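Local coordinates for FAA hydrolase family protein (Pseudomonas aeruginosa, PDB 6J5Y) that probably hydrolyses fumarylpyruvate, as a manganese-binding member of the fumarylacetoacetate hydrolase superfamily, at residues 80-85 with 111-116. Numbering follows the deposited sequence.
Sequences HYEIEL and GLDMTR. With MN (manganese (II) ion), chain C; PYR (pyruvic acid), chain B.
D113 OD2 and E82 OE1 share one manganese ion, each bound to it at 2.2 Å, and as ligands of the same ion they stand 3.0 Å apart. E84 OE2 binds the same ion at 2.0 Å. D113 OD2 also takes a hydrogen bond from K134, while D113 OD1 forms a salt bridge with K54. E82 lies alongside D113, pointing the same way, their carboxylate planes turned 78° apart. D113 CG stands anti to the backbone N (chi1 174°), which sends the carboxylate over to the glutamates. Each glutamate is extended beyond CG, and the second oxygen of each has its own partner: E82 OE2 a salt bridge to R117, E84 OE1 the backbone N of G202 and a metal-bound water that donates to it at 2.8 Å. Two pyruvate oxygens and this water complete six ligands.

H80 with T115 (H80 N to T115 O, 2.8 Å) and E84 with G111 form antiparallel hydrogen-bonded pairs on either side of a break in both strands, which the bond from D113 N to E82 O (2.9 Å) spans. On the face away from the metal, I83 CD1 meets L112 CD2, and the bent chain of M114 lays SD against Y81 CA (3.7 Å). Two glutamates and an aspartate from two neighbouring, interrupted strands, closing on a metal chelated by pyruvate, form the metal centre characteristic of the FAH fold.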
loop_
_atom_site.group_PDB
_atom_site.type_symbol
_atom_site.label_atom_id
_atom_site.label_comp_id
_atom_site.label_asym_id
_atom_site.label_seq_id
_atom_site.Cartn_x
_atom_site.Cartn_y
_atom_site.Cartn_z
ATOM N N HIS A 80 -7.031 8.517 -8.003
ATOM C CA HIS A 80 -7.733 7.468 -7.225
ATOM C C HIS A 80 -7.064 7.178 -5.882
ATOM O O HIS A 80 -5.822 7.056 -5.804
ATOM C CB HIS A 80 -7.888 6.176 -8.019
ATOM C CG HIS A 80 -9.010 6.230 -8.999
ATOM N ND1 HIS A 80 -9.815 5.133 -9.254
ATOM C CD2 HIS A 80 -9.487 7.242 -9.751
ATOM C CE1 HIS A 80 -10.727 5.458 -10.165
ATOM N NE2 HIS A 80 -10.559 6.752 -10.469
ATOM N N TYR A 81 -7.906 7.052 -4.858
ATOM C CA TYR A 81 -7.559 6.433 -3.558
ATOM C C TYR A 81 -7.640 4.918 -3.743
ATOM O O TYR A 81 -8.402 4.470 -4.631
ATOM C CB TYR A 81 -8.514 6.877 -2.451
ATOM C CG TYR A 81 -9.955 6.554 -2.742
ATOM C CD1 TYR A 81 -10.463 5.284 -2.518
ATOM C CD2 TYR A 81 -10.791 7.498 -3.306
ATOM C CE1 TYR A 81 -11.773 4.967 -2.833
ATOM C CE2 TYR A 81 -12.119 7.204 -3.583
ATOM C CZ TYR A 81 -12.612 5.936 -3.349
ATOM O OH TYR A 81 -13.912 5.632 -3.647
ATOM N N GLU A 82 -6.840 4.185 -2.965
ATOM C CA GLU A 82 -6.930 2.709 -2.799
ATOM C C GLU A 82 -6.453 2.340 -1.391
ATOM O O GLU A 82 -5.212 2.434 -1.180
ATOM C CB GLU A 82 -5.999 1.996 -3.784
ATOM C CG GLU A 82 -6.296 2.198 -5.260
ATOM C CD GLU A 82 -5.494 1.290 -6.185
ATOM O OE1 GLU A 82 -4.647 0.552 -5.689
ATOM O OE2 GLU A 82 -5.688 1.353 -7.404
ATOM N N ILE A 83 -7.340 1.925 -0.464
ATOM C CA ILE A 83 -6.912 1.534 0.916
ATOM C C ILE A 83 -6.277 0.141 0.844
ATOM O O ILE A 83 -6.772 -0.697 0.055
ATOM C CB ILE A 83 -8.074 1.620 1.927
ATOM C CG1 ILE A 83 -7.568 1.683 3.364
ATOM C CG2 ILE A 83 -9.074 0.499 1.741
ATOM C CD1 ILE A 83 -6.713 2.894 3.660
ATOM N N GLU A 84 -5.203 -0.106 1.606
ATOM C CA GLU A 84 -4.464 -1.394 1.521
ATOM C C GLU A 84 -3.831 -1.716 2.881
ATOM O O GLU A 84 -3.331 -0.769 3.549
ATOM C CB GLU A 84 -3.386 -1.341 0.426
ATOM C CG GLU A 84 -3.861 -0.803 -0.909
ATOM C CD GLU A 84 -3.128 -1.299 -2.151
ATOM O OE1 GLU A 84 -2.153 -2.108 -2.020
ATOM O OE2 GLU A 84 -3.547 -0.893 -3.257
ATOM N N LEU A 85 -3.864 -2.997 3.258
ATOM C CA LEU A 85 -2.980 -3.557 4.309
ATOM C C LEU A 85 -1.538 -3.570 3.793
ATOM O O LEU A 85 -1.285 -4.122 2.700
ATOM C CB LEU A 85 -3.437 -4.959 4.711
ATOM C CG LEU A 85 -2.529 -5.706 5.690
ATOM C CD1 LEU A 85 -2.609 -5.116 7.080
ATOM C CD2 LEU A 85 -2.883 -7.180 5.718
ATOM N N GLY A 111 -2.292 1.651 4.551
ATOM C CA GLY A 111 -1.686 2.398 3.447
ATOM C C GLY A 111 -2.691 2.811 2.396
ATOM O O GLY A 111 -3.758 2.202 2.319
ATOM N N LEU A 112 -2.309 3.800 1.594
ATOM C CA LEU A 112 -3.049 4.252 0.399
ATOM C C LEU A 112 -2.130 4.124 -0.819
ATOM O O LEU A 112 -1.030 4.722 -0.838
ATOM C CB LEU A 112 -3.485 5.703 0.591
ATOM C CG LEU A 112 -4.760 5.926 1.392
ATOM C CD1 LEU A 112 -4.856 7.377 1.828
ATOM C CD2 LEU A 112 -5.981 5.534 0.558
ATOM N N ASP A 113 -2.587 3.372 -1.810
ATOM C CA ASP A 113 -1.899 3.262 -3.106
ATOM C C ASP A 113 -2.515 4.336 -4.000
ATOM O O ASP A 113 -3.396 4.001 -4.840
ATOM C CB ASP A 113 -1.973 1.820 -3.614
ATOM C CG ASP A 113 -1.411 1.670 -5.011
ATOM O OD1 ASP A 113 -0.701 2.610 -5.459
ATOM O OD2 ASP A 113 -1.694 0.631 -5.653
ATOM N N MET A 114 -2.072 5.582 -3.835
ATOM C CA MET A 114 -2.657 6.721 -4.587
ATOM C C MET A 114 -2.230 6.559 -6.060
ATOM O O MET A 114 -1.154 5.987 -6.337
ATOM C CB MET A 114 -2.244 8.074 -3.994
ATOM C CG MET A 114 -2.677 8.244 -2.532
ATOM S SD MET A 114 -4.476 8.061 -2.304
ATOM C CE MET A 114 -5.097 9.296 -3.448
ATOM N N THR A 115 -3.125 6.857 -6.991
ATOM C CA THR A 115 -3.004 6.355 -8.385
ATOM C C THR A 115 -3.418 7.459 -9.361
ATOM O O THR A 115 -4.482 8.010 -9.148
ATOM C CB THR A 115 -3.868 5.099 -8.580
ATOM O OG1 THR A 115 -3.380 4.081 -7.700
ATOM C CG2 THR A 115 -3.843 4.575 -9.997
ATOM N N ARG A 116 -2.595 7.796 -10.369
ATOM C CA ARG A 116 -3.055 8.631 -11.509
ATOM C C ARG A 116 -3.747 7.655 -12.447
ATOM O O ARG A 116 -3.052 7.083 -13.268
ATOM C CB ARG A 116 -1.896 9.416 -12.128
ATOM C CG ARG A 116 -1.239 10.348 -11.116
ATOM C CD ARG A 116 -0.274 11.339 -11.700
ATOM N NE ARG A 116 0.999 10.754 -12.083
ATOM C CZ ARG A 116 2.107 11.451 -12.282
ATOM N NH1 ARG A 116 3.219 10.827 -12.629
ATOM N NH2 ARG A 116 2.103 12.766 -12.121
HETATM MN MN MN C . -3.145 -0.925 -5.175
HETATM C C PYR B . -4.641 -2.824 -6.879
HETATM O O PYR B . -4.450 -2.543 -5.678
HETATM O OXT PYR B . -5.473 -3.691 -7.235
HETATM C CA PYR B . -3.883 -2.207 -7.750
HETATM O O3 PYR B . -3.012 -1.444 -7.314
HETATM C CB PYR B . -3.959 -2.377 -9.239
HETATM O O HOH W 1 -1.512 -2.278 -4.742
#